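Local coordinates for Non-structural protein 3 (Porcine deltacoronavirus, PDB 6LN0) that forms several functional domains of the coronavirus replication machinery, including a macro domain and a papain-like protease that probably cleaves the viral polyprotein, at residues 260-271 and 390-401; 295-303 and 315-323. All coordinates share one frame; numbering follows the deposited sequence.

Both contacts belong to the papain-like protease part of the chain, and their centres lie about 13 Å apart. Contact 2 pairs two successive helices, 293-302 and 313-322, while contact 1 joins helix 260-270 to the hairpin of strands 391-395 and 398-402, so along the sequence contact 2 falls between the two halves of contact 1. They touch directly: Phe-261, Gly-265, Leu-268 and Phe-269 of helix 260-270 pack on Val-316, Ile-317 and Leu-320. Helix 313-322 is thus wedged between its helical neighbours, and the probable active-site helix of contact 1 bridges the helical layer of contact 2 and the beta sheet, the general plan of papain-like proteases.

Contact 1 (260-271 and 390-401); sequences CFVSAGVNLFQN and PAIKFAAAHCWY
Tyr-401 lays its ring along the C-terminal turn of helix 260-270, one face resting on the peptide between Asn-267 and Leu-268, with Leu-268 N 3.9 Å above the ring plane, offset toward the rim. With CG anti to the backbone N (chi1 169°), the phenol runs on to Asn-271, where Tyr-401 OH gives a weak hydrogen bond of 2.6 Å to Asn-271 OD1; amide and ring planes are only 27° apart. The amide of Asn-267 turns instead to His-252.

Leu-268 reaches toward the first strand and the residue before it, dividing its methyls: CD1 lies 3.7 Å from Pro-390 O, and CD2 is 3.7 Å from Ile-392 CD1, Leu-268 and Ile-392 crossing at about a right angle. One turn earlier in the helix, Ala-264, with only a methyl, lets the backbones close to 4.8 Å between its CA and Trp-400 CA.

Cys-260, at the helix start, points its sulfur at the hairpin. Cys-260 SG lies 3.6 Å from His-398 ND1, oblique to the imidazole, and 3.9 Å from Cys-399 SG, which itself tucks against the backbone of Phe-261. Tyr-411 meets the His-398 ring. A cysteine opening a buried helix and facing a histidine on a strand of the sheet is the hallmark of the papain-like active site, and Cys-260 and His-398 are probably the catalytic pair.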
# COMPACT_ATOMS: atom_id res chain seq x y z
N CYS A 260 -18.15 -23.36 -8.90
CA CYS A 260 -19.18 -23.71 -9.88
C CYS A 260 -20.03 -22.50 -10.25
O CYS A 260 -20.43 -22.36 -11.41
CB CYS A 260 -20.06 -24.87 -9.37
SG CYS A 260 -20.86 -24.61 -7.77
N PHE A 261 -20.25 -21.60 -9.29
CA PHE A 261 -20.91 -20.33 -9.59
C PHE A 261 -20.19 -19.55 -10.69
O PHE A 261 -20.84 -18.75 -11.37
CB PHE A 261 -21.04 -19.47 -8.33
CG PHE A 261 -19.79 -18.72 -7.93
CD1 PHE A 261 -18.71 -19.37 -7.37
CD2 PHE A 261 -19.72 -17.34 -8.08
CE1 PHE A 261 -17.56 -18.65 -6.99
CE2 PHE A 261 -18.60 -16.62 -7.70
CZ PHE A 261 -17.52 -17.28 -7.16
N VAL A 262 -18.91 -19.79 -10.91
CA VAL A 262 -18.20 -19.09 -11.97
C VAL A 262 -18.39 -19.80 -13.30
O VAL A 262 -18.79 -19.19 -14.30
CB VAL A 262 -16.71 -18.93 -11.62
CG1 VAL A 262 -15.96 -18.36 -12.79
CG2 VAL A 262 -16.54 -18.08 -10.40
N SER A 263 -18.09 -21.11 -13.33
CA SER A 263 -18.30 -21.89 -14.55
C SER A 263 -19.74 -21.80 -15.04
O SER A 263 -19.97 -21.68 -16.25
CB SER A 263 -17.92 -23.36 -14.32
OG SER A 263 -18.48 -23.85 -13.10
N ALA A 264 -20.72 -21.84 -14.15
CA ALA A 264 -22.10 -21.75 -14.62
C ALA A 264 -22.36 -20.38 -15.27
O ALA A 264 -23.01 -20.29 -16.33
CB ALA A 264 -23.07 -22.01 -13.47
N GLY A 265 -21.83 -19.31 -14.68
CA GLY A 265 -22.03 -17.99 -15.26
C GLY A 265 -21.34 -17.83 -16.60
O GLY A 265 -21.95 -17.37 -17.57
N VAL A 266 -20.06 -18.21 -16.67
CA VAL A 266 -19.31 -18.16 -17.93
C VAL A 266 -19.89 -19.08 -18.99
O VAL A 266 -19.77 -18.81 -20.19
CB VAL A 266 -17.83 -18.50 -17.66
CG1 VAL A 266 -17.01 -18.31 -18.94
CG2 VAL A 266 -17.30 -17.62 -16.54
N ASN A 267 -20.50 -20.20 -18.58
CA ASN A 267 -21.02 -21.10 -19.60
C ASN A 267 -22.34 -20.60 -20.19
O ASN A 267 -22.54 -20.69 -21.40
CB ASN A 267 -21.16 -22.51 -19.03
CG ASN A 267 -19.81 -23.16 -18.84
OD1 ASN A 267 -18.80 -22.73 -19.43
ND2 ASN A 267 -19.76 -24.19 -17.99
N LEU A 268 -23.24 -20.07 -19.36
CA LEU A 268 -24.37 -19.31 -19.89
C LEU A 268 -23.90 -18.22 -20.84
O LEU A 268 -24.41 -18.08 -21.95
CB LEU A 268 -25.19 -18.71 -18.74
CG LEU A 268 -26.44 -17.94 -19.12
CD1 LEU A 268 -27.44 -18.83 -19.82
CD2 LEU A 268 -27.04 -17.35 -17.86
N PHE A 269 -22.91 -17.43 -20.41
CA PHE A 269 -22.47 -16.30 -21.22
C PHE A 269 -21.99 -16.78 -22.58
O PHE A 269 -22.31 -16.17 -23.61
CB PHE A 269 -21.37 -15.49 -20.51
CG PHE A 269 -20.92 -14.31 -21.31
CD1 PHE A 269 -19.90 -14.43 -22.24
CD2 PHE A 269 -21.58 -13.10 -21.21
CE1 PHE A 269 -19.54 -13.35 -23.03
CE2 PHE A 269 -21.22 -12.02 -21.99
CZ PHE A 269 -20.19 -12.14 -22.89
N GLN A 270 -21.22 -17.87 -22.61
CA GLN A 270 -20.73 -18.40 -23.87
C GLN A 270 -21.87 -18.77 -24.82
O GLN A 270 -21.65 -18.78 -26.04
CB GLN A 270 -19.84 -19.62 -23.61
CG GLN A 270 -18.48 -19.26 -23.01
CD GLN A 270 -17.57 -20.46 -22.85
OE1 GLN A 270 -16.84 -20.83 -23.76
NE2 GLN A 270 -17.63 -21.09 -21.67
N ASN A 271 -23.07 -19.06 -24.31
CA ASN A 271 -24.21 -19.37 -25.16
C ASN A 271 -25.08 -18.17 -25.46
O ASN A 271 -26.23 -18.34 -25.86
CB ASN A 271 -25.05 -20.49 -24.54
CG ASN A 271 -24.47 -21.86 -24.82
OD1 ASN A 271 -23.93 -22.51 -23.92
ND2 ASN A 271 -24.52 -22.29 -26.08
N PRO A 390 -30.78 -22.20 -23.00
CA PRO A 390 -29.63 -22.07 -22.08
C PRO A 390 -30.03 -21.45 -20.75
O PRO A 390 -30.66 -20.39 -20.71
CB PRO A 390 -28.66 -21.16 -22.84
CG PRO A 390 -29.07 -21.25 -24.27
CD PRO A 390 -30.54 -21.56 -24.31
N ALA A 391 -29.69 -22.12 -19.66
CA ALA A 391 -30.13 -21.69 -18.34
C ALA A 391 -29.07 -22.03 -17.30
O ALA A 391 -28.03 -22.63 -17.60
CB ALA A 391 -31.47 -22.33 -17.97
N ILE A 392 -29.34 -21.63 -16.07
CA ILE A 392 -28.53 -22.00 -14.93
C ILE A 392 -29.46 -22.55 -13.86
O ILE A 392 -30.50 -21.96 -13.56
CB ILE A 392 -27.70 -20.81 -14.39
CG1 ILE A 392 -26.64 -20.38 -15.43
CG2 ILE A 392 -27.05 -21.18 -13.10
CD1 ILE A 392 -25.72 -19.22 -14.99
N LYS A 393 -29.10 -23.70 -13.31
CA LYS A 393 -29.86 -24.29 -12.22
C LYS A 393 -29.00 -24.30 -10.96
O LYS A 393 -27.77 -24.44 -11.01
CB LYS A 393 -30.34 -25.71 -12.56
CG LYS A 393 -31.38 -25.79 -13.69
CD LYS A 393 -32.37 -26.92 -13.46
CE LYS A 393 -32.55 -27.79 -14.72
NZ LYS A 393 -33.04 -29.18 -14.39
N PHE A 394 -29.68 -24.15 -9.82
CA PHE A 394 -29.06 -24.04 -8.51
C PHE A 394 -29.83 -24.93 -7.56
O PHE A 394 -31.06 -24.81 -7.45
CB PHE A 394 -29.09 -22.58 -8.04
CG PHE A 394 -28.20 -22.28 -6.85
CD1 PHE A 394 -28.56 -22.69 -5.58
CD2 PHE A 394 -27.05 -21.52 -7.01
CE1 PHE A 394 -27.76 -22.38 -4.49
CE2 PHE A 394 -26.24 -21.21 -5.92
CZ PHE A 394 -26.60 -21.64 -4.66
N ALA A 395 -29.13 -25.84 -6.88
CA ALA A 395 -29.75 -26.65 -5.84
C ALA A 395 -28.65 -27.28 -5.01
O ALA A 395 -27.61 -27.66 -5.54
CB ALA A 395 -30.65 -27.75 -6.44
N ALA A 396 -28.90 -27.38 -3.70
CA ALA A 396 -27.96 -28.04 -2.79
C ALA A 396 -26.56 -27.42 -2.87
O ALA A 396 -25.55 -28.14 -2.89
CB ALA A 396 -27.91 -29.55 -3.07
N ALA A 397 -26.50 -26.09 -2.95
CA ALA A 397 -25.25 -25.32 -2.99
C ALA A 397 -24.36 -25.70 -4.17
O ALA A 397 -23.15 -25.48 -4.13
CB ALA A 397 -24.47 -25.46 -1.68
N HIS A 398 -24.94 -26.30 -5.21
CA HIS A 398 -24.25 -26.53 -6.47
C HIS A 398 -25.07 -25.84 -7.55
O HIS A 398 -26.29 -25.72 -7.44
CB HIS A 398 -24.09 -28.03 -6.75
CG HIS A 398 -23.31 -28.34 -8.00
ND1 HIS A 398 -21.99 -27.97 -8.17
CD2 HIS A 398 -23.66 -29.02 -9.12
CE1 HIS A 398 -21.57 -28.39 -9.35
NE2 HIS A 398 -22.56 -29.03 -9.95
N CYS A 399 -24.39 -25.36 -8.59
CA CYS A 399 -25.06 -24.68 -9.69
C CYS A 399 -24.35 -25.05 -10.97
O CYS A 399 -23.14 -25.33 -10.96
CB CYS A 399 -25.09 -23.16 -9.49
SG CYS A 399 -23.53 -22.34 -9.51
N TRP A 400 -25.09 -25.05 -12.08
CA TRP A 400 -24.51 -25.64 -13.27
C TRP A 400 -25.26 -25.11 -14.48
O TRP A 400 -26.44 -24.77 -14.39
CB TRP A 400 -24.58 -27.17 -13.24
CG TRP A 400 -25.98 -27.72 -13.33
CD1 TRP A 400 -26.67 -27.98 -14.47
CD2 TRP A 400 -26.86 -28.05 -12.24
NE1 TRP A 400 -27.93 -28.46 -14.16
CE2 TRP A 400 -28.07 -28.51 -12.80
CE3 TRP A 400 -26.74 -28.01 -10.84
CZ2 TRP A 400 -29.15 -28.93 -12.03
CZ3 TRP A 400 -27.82 -28.42 -10.07
CH2 TRP A 400 -29.01 -28.88 -10.67
N TYR A 401 -24.55 -25.05 -15.60
CA TYR A 401 -25.18 -24.65 -16.85
C TYR A 401 -25.90 -25.84 -17.47
O TYR A 401 -25.43 -26.98 -17.42
CB TYR A 401 -24.13 -24.12 -17.82
CG TYR A 401 -24.67 -23.93 -19.21
CD1 TYR A 401 -25.79 -23.13 -19.44
CD2 TYR A 401 -24.08 -24.55 -20.30
CE1 TYR A 401 -26.29 -22.96 -20.72
CE2 TYR A 401 -24.57 -24.38 -21.58
CZ TYR A 401 -25.68 -23.58 -21.78
OH TYR A 401 -26.18 -23.41 -23.05

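Contact 2 (295-303 and 315-323)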
# COMPACT_ATOMS: atom_id res chain seq x y z
N PHE A 295 -9.13 -13.75 -16.21
CA PHE A 295 -10.58 -13.62 -16.34
C PHE A 295 -11.30 -14.11 -15.09
O PHE A 295 -12.22 -13.45 -14.60
CB PHE A 295 -11.04 -14.40 -17.57
CG PHE A 295 -12.47 -14.22 -17.93
CD1 PHE A 295 -13.00 -12.95 -18.11
CD2 PHE A 295 -13.29 -15.31 -18.15
CE1 PHE A 295 -14.32 -12.76 -18.48
CE2 PHE A 295 -14.63 -15.15 -18.53
CZ PHE A 295 -15.14 -13.87 -18.69
N VAL A 296 -10.89 -15.26 -14.56
CA VAL A 296 -11.52 -15.81 -13.37
C VAL A 296 -11.23 -14.95 -12.15
O VAL A 296 -12.11 -14.75 -11.29
CB VAL A 296 -11.05 -17.26 -13.15
CG1 VAL A 296 -11.52 -17.75 -11.82
CG2 VAL A 296 -11.60 -18.18 -14.25
N ALA A 297 -9.99 -14.47 -12.02
CA ALA A 297 -9.65 -13.60 -10.90
C ALA A 297 -10.47 -12.31 -10.96
O ALA A 297 -10.99 -11.84 -9.93
CB ALA A 297 -8.16 -13.29 -10.92
N TRP A 298 -10.63 -11.75 -12.15
CA TRP A 298 -11.55 -10.63 -12.31
C TRP A 298 -12.96 -10.98 -11.84
O TRP A 298 -13.65 -10.13 -11.26
CB TRP A 298 -11.55 -10.18 -13.76
CG TRP A 298 -12.45 -9.03 -14.01
CD1 TRP A 298 -12.28 -7.72 -13.59
CD2 TRP A 298 -13.68 -9.06 -14.74
NE1 TRP A 298 -13.34 -6.95 -14.02
CE2 TRP A 298 -14.21 -7.74 -14.73
CE3 TRP A 298 -14.39 -10.06 -15.40
CZ2 TRP A 298 -15.41 -7.41 -15.35
CZ3 TRP A 298 -15.58 -9.73 -16.03
CH2 TRP A 298 -16.08 -8.42 -16.00
N ILE A 299 -13.43 -12.21 -12.08
CA ILE A 299 -14.79 -12.53 -11.65
C ILE A 299 -14.87 -12.53 -10.13
O ILE A 299 -15.80 -11.98 -9.54
CB ILE A 299 -15.27 -13.88 -12.22
CG1 ILE A 299 -15.11 -13.91 -13.72
CG2 ILE A 299 -16.70 -14.14 -11.80
CD1 ILE A 299 -16.28 -13.57 -14.43
N TYR A 300 -13.90 -13.17 -9.48
CA TYR A 300 -13.92 -13.25 -8.03
C TYR A 300 -13.82 -11.88 -7.38
O TYR A 300 -14.51 -11.60 -6.40
CB TYR A 300 -12.78 -14.13 -7.53
CG TYR A 300 -13.12 -15.60 -7.40
CD1 TYR A 300 -13.60 -16.11 -6.21
CD2 TYR A 300 -12.90 -16.48 -8.46
CE1 TYR A 300 -13.87 -17.44 -6.07
CE2 TYR A 300 -13.17 -17.81 -8.33
CZ TYR A 300 -13.67 -18.29 -7.13
OH TYR A 300 -13.95 -19.63 -6.98
N ALA A 301 -12.94 -11.01 -7.91
CA ALA A 301 -12.77 -9.68 -7.30
C ALA A 301 -13.98 -8.78 -7.56
O ALA A 301 -14.35 -7.97 -6.71
CB ALA A 301 -11.50 -9.01 -7.83
N SER A 302 -14.60 -8.90 -8.74
CA SER A 302 -15.77 -8.09 -9.03
C SER A 302 -16.97 -8.48 -8.16
O SER A 302 -17.81 -7.62 -7.86
CB SER A 302 -16.15 -8.19 -10.51
OG SER A 302 -15.08 -7.75 -11.33
N THR A 303 -17.09 -9.75 -7.77
CA THR A 303 -18.23 -10.20 -6.97
C THR A 303 -17.86 -10.40 -5.50
O THR A 303 -18.67 -10.90 -4.73
CB THR A 303 -18.85 -11.49 -7.55
OG1 THR A 303 -17.91 -12.56 -7.57
CG2 THR A 303 -19.29 -11.28 -8.97
N GLN A 315 -25.03 -13.21 -9.82
CA GLN A 315 -23.97 -12.20 -9.75
C GLN A 315 -23.02 -12.31 -10.94
O GLN A 315 -22.68 -11.31 -11.58
CB GLN A 315 -23.19 -12.36 -8.45
CG GLN A 315 -23.56 -11.42 -7.32
CD GLN A 315 -22.53 -11.46 -6.17
OE1 GLN A 315 -22.30 -12.52 -5.57
NE2 GLN A 315 -21.90 -10.32 -5.89
N VAL A 316 -22.58 -13.53 -11.26
CA VAL A 316 -21.60 -13.70 -12.32
C VAL A 316 -22.20 -13.31 -13.67
O VAL A 316 -21.65 -12.46 -14.38
CB VAL A 316 -21.07 -15.15 -12.34
CG1 VAL A 316 -20.14 -15.36 -13.52
CG2 VAL A 316 -20.41 -15.47 -11.00
N ILE A 317 -23.34 -13.92 -14.04
CA ILE A 317 -23.87 -13.64 -15.37
C ILE A 317 -24.25 -12.16 -15.49
O ILE A 317 -24.12 -11.57 -16.57
CB ILE A 317 -25.07 -14.57 -15.71
CG1 ILE A 317 -25.47 -14.32 -17.15
CG2 ILE A 317 -26.29 -14.32 -14.82
CD1 ILE A 317 -24.34 -14.57 -18.12
N SER A 318 -24.68 -11.54 -14.40
CA SER A 318 -25.02 -10.13 -14.47
C SER A 318 -23.77 -9.27 -14.61
O SER A 318 -23.78 -8.25 -15.31
CB SER A 318 -25.82 -9.73 -13.24
OG SER A 318 -25.66 -8.34 -12.98
N LEU A 319 -22.67 -9.67 -13.96
CA LEU A 319 -21.40 -8.98 -14.15
C LEU A 319 -20.94 -9.06 -15.59
O LEU A 319 -20.57 -8.05 -16.20
CB LEU A 319 -20.34 -9.57 -13.22
CG LEU A 319 -18.94 -9.10 -13.58
CD1 LEU A 319 -18.71 -7.73 -13.02
CD2 LEU A 319 -17.91 -10.09 -13.06
N LEU A 320 -20.96 -10.26 -16.17
CA LEU A 320 -20.48 -10.43 -17.54
C LEU A 320 -21.31 -9.63 -18.52
O LEU A 320 -20.77 -8.92 -19.38
CB LEU A 320 -20.49 -11.91 -17.91
CG LEU A 320 -19.63 -12.80 -17.00
CD1 LEU A 320 -19.67 -14.24 -17.51
CD2 LEU A 320 -18.18 -12.25 -16.87
N VAL A 321 -22.65 -9.73 -18.40
CA VAL A 321 -23.54 -9.10 -19.38
C VAL A 321 -23.41 -7.58 -19.33
O VAL A 321 -23.37 -6.91 -20.37
CB VAL A 321 -25.00 -9.56 -19.15
CG1 VAL A 321 -25.97 -8.62 -19.83
CG2 VAL A 321 -25.19 -10.98 -19.64
N SER A 322 -23.34 -7.01 -18.14
CA SER A 322 -23.20 -5.56 -18.05
C SER A 322 -21.84 -5.05 -18.54
O SER A 322 -21.72 -3.85 -18.80
CB SER A 322 -23.42 -5.10 -16.62
OG SER A 322 -22.33 -5.50 -15.86
N ASN A 323 -20.82 -5.91 -18.67
CA ASN A 323 -19.55 -5.50 -19.27
C ASN A 323 -19.49 -5.82 -20.75
O ASN A 323 -18.38 -5.86 -21.32
CB ASN A 323 -18.38 -6.16 -18.56
CG ASN A 323 -18.01 -5.44 -17.31
OD1 ASN A 323 -17.19 -4.53 -17.32
ND2 ASN A 323 -18.61 -5.84 -16.21
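Leu-319 is the main bump of this helix pair, pushing its two methyls into a hollow walled by Trp-298, Ile-299, Ser-302 and Thr-303. Leu-319 CD2 sits over one face of the Trp-298 indole, 4.0 Å from the centroid of its six-membered ring and 22° off the normal, a CH-pi contact. Both Leu-319 methyls also press on Ser-302 CB, at 3.6 Å. Ser-302 OG lies over the same indole face and turns back to bond Trp-298 O at 2.8 Å; that oxygen takes both Ser-302 N and Ser-302 OG, from opposite faces of its plane.

The next bump, Leu-320, sends CD2 into the adjoining hollow formed by Phe-295, Trp-298 and Ile-299. Leu-320 CD2 reaches the indole at its edge, near the ring plane, and closes to 3.4 Å from Ile-299 CD1. The fit is reciprocal: Trp-298, whose CG lies opposite the backbone N (chi1 -180°), is thereby swung across toward helix 313-322, and its six-membered ring enters a notch between Leu-319, Leu-320 and Asn-323. There the Asn-323 amide stands nearly perpendicular to the indole and meets its edge; Asn-323 ND2 is held by an almost straight bond of 3.0 Å to Leu-319 O, and OD1 goes to Arg-277.

Farther along, Ile-299 CG2 rests against both methyls of Val-316. Thr-303 CB and CG2 then lie beside the extended Gln-315, whose NE2 gives a weak bond of 3.5 Å to Thr-303 O while OE1 goes to Arg-305.

The axes pass 10.4 Å apart at 111°, leaving room for bulky side chains to interlock. The pair is consistent with the helical thumb subdomain of coronavirus papain-like proteases.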